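PDB 3TOU: glutathione s-transferase protein from Ralstonia solanacearum, which binds glutathione and probably acts as a glutathione transferase, joining the thiol of glutathione to electrophilic substrates. Local coordinates for residues L137-C150 with Q181-R195. Residues are numbered along the deposited sequence; the frame is centred on the assembly and turned at random.
Sequences LKAMSRGLADRTWC and QHANLAAFYTRIEKR
In the all-helical C-terminal domain of this glutathione transferase fold, the C-terminal end of helix 123-144 and the loop after it pack against helix 183-193, the axes of the two helical segments crossing at 78° and 9.2 Å apart. Leu185 is a knob in a hole formed by Leu137, Met140, Ser141 and Leu144; its CD1 lies 3.7 Å from Leu137 O, while CD2 faces Met140 and Leu144. Trp178 also touches Leu185, and Leu98 and Leu102 of helix 86-114 pack on Met140. Asn184 bridges the last turn of helix 123-144 and Ala145, the first residue beyond it. Its CG sits between the backbone N and the carbonyl carbon (chi1 68°), which brings the amide to where ND2 meets both carbonyls. ND2 spends both hydrogens in the amide plane, one on Ser141 O at 2.8 Å. The other runs almost straight (176°) to a lone pair of Ala145 O. Ser141 O thus serves two donors, Ala145 N being the other, and Ser141 OG donates to Asn184 OD1 at 2.7 Å, which fixes the flip of the amide. His182, the N-cap residue of helix 183-193, sets one ring face over Leu137 O, which is offset toward the rim, and a water in the ring plane joins its ND1 to Ser141 OG. Farther along, Leu144 CD2 rests 3.8 Å from Phe188 CB, and Cys150 SG approaches the Phe188 ring obliquely. The loop is held by Arg191, whose guanidinium has the CA of Phe188 over one face, near its rim: NH2 donates to Thr148 O at 3.0 Å, and a second water bridges Arg191 NE to that same oxygen.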
# COMPACT_ATOMS: atom_id res chain seq x y z
N LEU A 137 -9.74 -13.80 -0.95
CA LEU A 137 -9.94 -14.79 -2.02
C LEU A 137 -11.41 -14.89 -2.44
O LEU A 137 -11.72 -14.92 -3.64
CB LEU A 137 -9.42 -16.16 -1.61
CG LEU A 137 -7.89 -16.31 -1.56
CD1 LEU A 137 -7.55 -17.58 -0.76
CD2 LEU A 137 -7.25 -16.31 -2.96
N LYS A 138 -12.30 -14.90 -1.45
CA LYS A 138 -13.74 -14.89 -1.74
C LYS A 138 -14.15 -13.69 -2.58
O LYS A 138 -14.87 -13.84 -3.56
CB LYS A 138 -14.57 -14.95 -0.45
CG LYS A 138 -14.43 -16.27 0.28
CD LYS A 138 -15.31 -16.32 1.52
CE LYS A 138 -15.14 -17.64 2.23
NZ LYS A 138 -15.87 -17.64 3.53
N ALA A 139 -13.65 -12.50 -2.22
CA ALA A 139 -13.95 -11.27 -2.97
C ALA A 139 -13.38 -11.27 -4.37
O ALA A 139 -14.03 -10.78 -5.29
CB ALA A 139 -13.45 -10.04 -2.22
N MET A 140 -12.15 -11.77 -4.53
CA MET A 140 -11.56 -11.92 -5.86
C MET A 140 -12.43 -12.84 -6.73
O MET A 140 -12.69 -12.52 -7.89
CB MET A 140 -10.17 -12.52 -5.78
CG MET A 140 -9.13 -11.59 -5.15
SD MET A 140 -7.54 -12.42 -5.02
CE MET A 140 -6.53 -11.01 -4.54
N SER A 141 -12.82 -13.98 -6.16
CA SER A 141 -13.69 -14.94 -6.88
C SER A 141 -15.02 -14.28 -7.27
O SER A 141 -15.44 -14.36 -8.43
CB SER A 141 -13.93 -16.19 -6.04
OG SER A 141 -14.69 -17.15 -6.76
N ARG A 142 -15.67 -13.61 -6.31
CA ARG A 142 -16.93 -12.91 -6.58
C ARG A 142 -16.77 -11.81 -7.64
O ARG A 142 -17.61 -11.68 -8.54
CB ARG A 142 -17.52 -12.31 -5.30
CG ARG A 142 -18.17 -13.33 -4.36
CD ARG A 142 -19.02 -12.63 -3.28
NE ARG A 142 -18.28 -11.55 -2.62
CZ ARG A 142 -17.59 -11.68 -1.48
NH1 ARG A 142 -17.54 -12.85 -0.84
NH2 ARG A 142 -16.96 -10.64 -0.99
N GLY A 143 -15.68 -11.05 -7.53
CA GLY A 143 -15.42 -9.95 -8.45
C GLY A 143 -15.15 -10.38 -9.88
O GLY A 143 -15.61 -9.72 -10.82
N LEU A 144 -14.40 -11.47 -10.06
CA LEU A 144 -14.02 -11.96 -11.37
C LEU A 144 -15.21 -12.63 -12.06
O LEU A 144 -15.37 -12.52 -13.28
CB LEU A 144 -12.86 -12.96 -11.28
CG LEU A 144 -12.44 -13.66 -12.57
CD1 LEU A 144 -11.81 -12.69 -13.55
CD2 LEU A 144 -11.51 -14.82 -12.22
N ALA A 145 -16.04 -13.29 -11.25
CA ALA A 145 -17.21 -14.04 -11.75
C ALA A 145 -16.84 -14.95 -12.93
O ALA A 145 -15.89 -15.72 -12.85
CB ALA A 145 -18.34 -13.07 -12.10
N ASP A 146 -17.57 -14.82 -14.04
CA ASP A 146 -17.36 -15.64 -15.24
C ASP A 146 -16.46 -14.98 -16.28
O ASP A 146 -16.31 -15.49 -17.40
CB ASP A 146 -18.73 -15.94 -15.87
CG ASP A 146 -19.43 -14.67 -16.37
OD1 ASP A 146 -19.52 -13.67 -15.62
OD2 ASP A 146 -19.89 -14.67 -17.53
N ARG A 147 -15.85 -13.85 -15.92
CA ARG A 147 -15.08 -13.04 -16.87
C ARG A 147 -13.68 -13.56 -17.12
O ARG A 147 -13.13 -14.34 -16.33
CB ARG A 147 -15.06 -11.57 -16.44
CG ARG A 147 -16.47 -11.00 -16.30
CD ARG A 147 -16.50 -9.48 -16.20
NE ARG A 147 -15.65 -8.97 -15.14
CZ ARG A 147 -15.99 -8.89 -13.86
NH1 ARG A 147 -17.18 -9.30 -13.44
NH2 ARG A 147 -15.12 -8.41 -12.99
N THR A 148 -13.11 -13.16 -18.26
CA THR A 148 -11.75 -13.57 -18.60
C THR A 148 -10.72 -12.75 -17.81
O THR A 148 -9.74 -13.29 -17.30
CB THR A 148 -11.50 -13.44 -20.11
OG1 THR A 148 -12.47 -14.22 -20.80
CG2 THR A 148 -10.09 -13.94 -20.50
N TRP A 149 -10.99 -11.45 -17.71
CA TRP A 149 -10.09 -10.52 -17.01
C TRP A 149 -10.84 -9.85 -15.87
O TRP A 149 -12.07 -9.76 -15.90
CB TRP A 149 -9.58 -9.47 -18.00
CG TRP A 149 -8.82 -10.05 -19.18
CD1 TRP A 149 -9.22 -10.07 -20.48
CD2 TRP A 149 -7.52 -10.67 -19.15
NE1 TRP A 149 -8.26 -10.66 -21.26
CE2 TRP A 149 -7.21 -11.04 -20.48
CE3 TRP A 149 -6.60 -10.96 -18.13
CZ2 TRP A 149 -6.01 -11.68 -20.82
CZ3 TRP A 149 -5.41 -11.60 -18.47
CH2 TRP A 149 -5.13 -11.95 -19.81
N CYS A 150 -10.11 -9.37 -14.87
CA CYS A 150 -10.72 -8.68 -13.73
C CYS A 150 -11.56 -7.47 -14.14
O CYS A 150 -12.64 -7.26 -13.60
CB CYS A 150 -9.64 -8.25 -12.73
SG CYS A 150 -8.86 -9.62 -11.88
N GLN A 181 -11.34 -24.13 -3.48
CA GLN A 181 -12.36 -23.18 -3.04
C GLN A 181 -12.97 -22.38 -4.20
O GLN A 181 -14.17 -22.11 -4.19
CB GLN A 181 -11.77 -22.20 -2.02
CG GLN A 181 -11.44 -22.78 -0.64
CD GLN A 181 -10.40 -21.94 0.11
OE1 GLN A 181 -10.39 -20.71 0.04
NE2 GLN A 181 -9.51 -22.62 0.83
N HIS A 182 -12.14 -22.00 -5.17
CA HIS A 182 -12.54 -21.03 -6.20
C HIS A 182 -12.09 -21.47 -7.59
O HIS A 182 -10.99 -21.13 -8.04
CB HIS A 182 -12.00 -19.63 -5.86
CG HIS A 182 -12.35 -19.17 -4.48
ND1 HIS A 182 -13.65 -18.95 -4.07
CD2 HIS A 182 -11.57 -18.91 -3.40
CE1 HIS A 182 -13.65 -18.57 -2.80
NE2 HIS A 182 -12.40 -18.53 -2.37
N ALA A 183 -12.96 -22.24 -8.25
CA ALA A 183 -12.72 -22.72 -9.61
C ALA A 183 -12.37 -21.60 -10.58
O ALA A 183 -11.48 -21.77 -11.42
CB ALA A 183 -13.94 -23.51 -10.13
N ASN A 184 -13.05 -20.47 -10.47
CA ASN A 184 -12.79 -19.38 -11.42
C ASN A 184 -11.38 -18.78 -11.25
O ASN A 184 -10.73 -18.43 -12.23
CB ASN A 184 -13.91 -18.34 -11.46
CG ASN A 184 -14.05 -17.51 -10.18
OD1 ASN A 184 -13.58 -17.87 -9.10
ND2 ASN A 184 -14.74 -16.37 -10.30
N LEU A 185 -10.90 -18.73 -10.01
CA LEU A 185 -9.51 -18.30 -9.75
C LEU A 185 -8.48 -19.32 -10.24
O LEU A 185 -7.43 -18.93 -10.75
CB LEU A 185 -9.28 -18.00 -8.26
CG LEU A 185 -10.11 -16.85 -7.66
CD1 LEU A 185 -9.70 -16.58 -6.20
CD2 LEU A 185 -9.99 -15.57 -8.50
N ALA A 186 -8.80 -20.61 -10.11
CA ALA A 186 -7.93 -21.66 -10.64
C ALA A 186 -7.74 -21.50 -12.14
O ALA A 186 -6.61 -21.56 -12.63
CB ALA A 186 -8.49 -23.06 -10.29
N ALA A 187 -8.84 -21.29 -12.86
CA ALA A 187 -8.85 -21.08 -14.30
C ALA A 187 -8.12 -19.80 -14.69
O ALA A 187 -7.32 -19.79 -15.64
CB ALA A 187 -10.27 -21.07 -14.83
N PHE A 188 -8.39 -18.72 -13.95
CA PHE A 188 -7.73 -17.44 -14.15
C PHE A 188 -6.21 -17.59 -14.07
O PHE A 188 -5.47 -17.08 -14.93
CB PHE A 188 -8.20 -16.42 -13.11
CG PHE A 188 -7.40 -15.15 -13.10
CD1 PHE A 188 -7.73 -14.10 -13.96
CD2 PHE A 188 -6.31 -15.00 -12.22
CE1 PHE A 188 -6.98 -12.91 -13.95
CE2 PHE A 188 -5.54 -13.82 -12.22
CZ PHE A 188 -5.89 -12.78 -13.08
N TYR A 189 -5.75 -18.29 -13.04
CA TYR A 189 -4.33 -18.41 -12.80
C TYR A 189 -3.65 -19.27 -13.86
O TYR A 189 -2.56 -18.94 -14.30
CB TYR A 189 -4.04 -18.92 -11.40
CG TYR A 189 -2.57 -18.92 -11.09
CD1 TYR A 189 -1.88 -17.72 -10.92
CD2 TYR A 189 -1.86 -20.13 -11.01
CE1 TYR A 189 -0.52 -17.72 -10.65
CE2 TYR A 189 -0.49 -20.13 -10.75
CZ TYR A 189 0.17 -18.92 -10.56
OH TYR A 189 1.51 -18.91 -10.31
N THR A 190 -4.33 -20.34 -14.30
CA THR A 190 -3.85 -21.16 -15.41
C THR A 190 -3.60 -20.31 -16.67
O THR A 190 -2.60 -20.50 -17.37
CB THR A 190 -4.85 -22.34 -15.69
OG1 THR A 190 -4.81 -23.26 -14.58
CG2 THR A 190 -4.51 -23.11 -16.97
N ARG A 191 -4.48 -19.34 -16.92
CA ARG A 191 -4.34 -18.43 -18.06
C ARG A 191 -3.20 -17.42 -17.89
O ARG A 191 -2.51 -17.10 -18.87
CB ARG A 191 -5.63 -17.67 -18.33
CG ARG A 191 -6.80 -18.54 -18.79
CD ARG A 191 -7.95 -17.69 -19.33
NE ARG A 191 -8.54 -16.76 -18.35
CZ ARG A 191 -9.47 -17.09 -17.45
NH1 ARG A 191 -9.91 -18.34 -17.35
NH2 ARG A 191 -9.95 -16.17 -16.61
N ILE A 192 -3.02 -16.90 -16.68
CA ILE A 192 -2.02 -15.84 -16.49
C ILE A 192 -0.60 -16.37 -16.25
O ILE A 192 0.37 -15.72 -16.64
CB ILE A 192 -2.45 -14.80 -15.39
CG1 ILE A 192 -1.87 -13.41 -15.73
CG2 ILE A 192 -2.10 -15.28 -13.98
CD1 ILE A 192 -2.41 -12.29 -14.87
N GLU A 193 -0.48 -17.56 -15.66
CA GLU A 193 0.84 -18.10 -15.28
C GLU A 193 1.73 -18.43 -16.49
O GLU A 193 2.94 -18.46 -16.36
CB GLU A 193 0.72 -19.33 -14.36
CG GLU A 193 0.29 -20.63 -15.04
CD GLU A 193 0.17 -21.79 -14.07
OE1 GLU A 193 1.06 -21.96 -13.20
OE2 GLU A 193 -0.81 -22.55 -14.18
N LYS A 194 1.11 -18.64 -17.65
CA LYS A 194 1.82 -18.98 -18.87
C LYS A 194 2.35 -17.76 -19.62
O LYS A 194 3.07 -17.91 -20.62
CB LYS A 194 0.94 -19.84 -19.79
CG LYS A 194 -0.33 -19.15 -20.25
CD LYS A 194 -1.16 -20.04 -21.19
CE LYS A 194 -2.58 -19.52 -21.35
NZ LYS A 194 -2.63 -18.10 -21.84
N ARG A 195 1.98 -16.55 -19.18
CA ARG A 195 2.49 -15.33 -19.82
C ARG A 195 3.99 -15.26 -19.57
O ARG A 195 4.43 -15.56 -18.46
CB ARG A 195 1.84 -14.07 -19.24
CG ARG A 195 0.37 -13.92 -19.51
CD ARG A 195 -0.18 -12.55 -19.07
NE ARG A 195 0.19 -11.47 -20.00
CZ ARG A 195 -0.45 -11.20 -21.14
NH1 ARG A 195 -1.51 -11.93 -21.52
NH2 ARG A 195 -0.02 -10.20 -21.90
O HOH W 1 -15.87 -19.69 -5.66
O HOH W 2 -7.24 -14.34 -18.52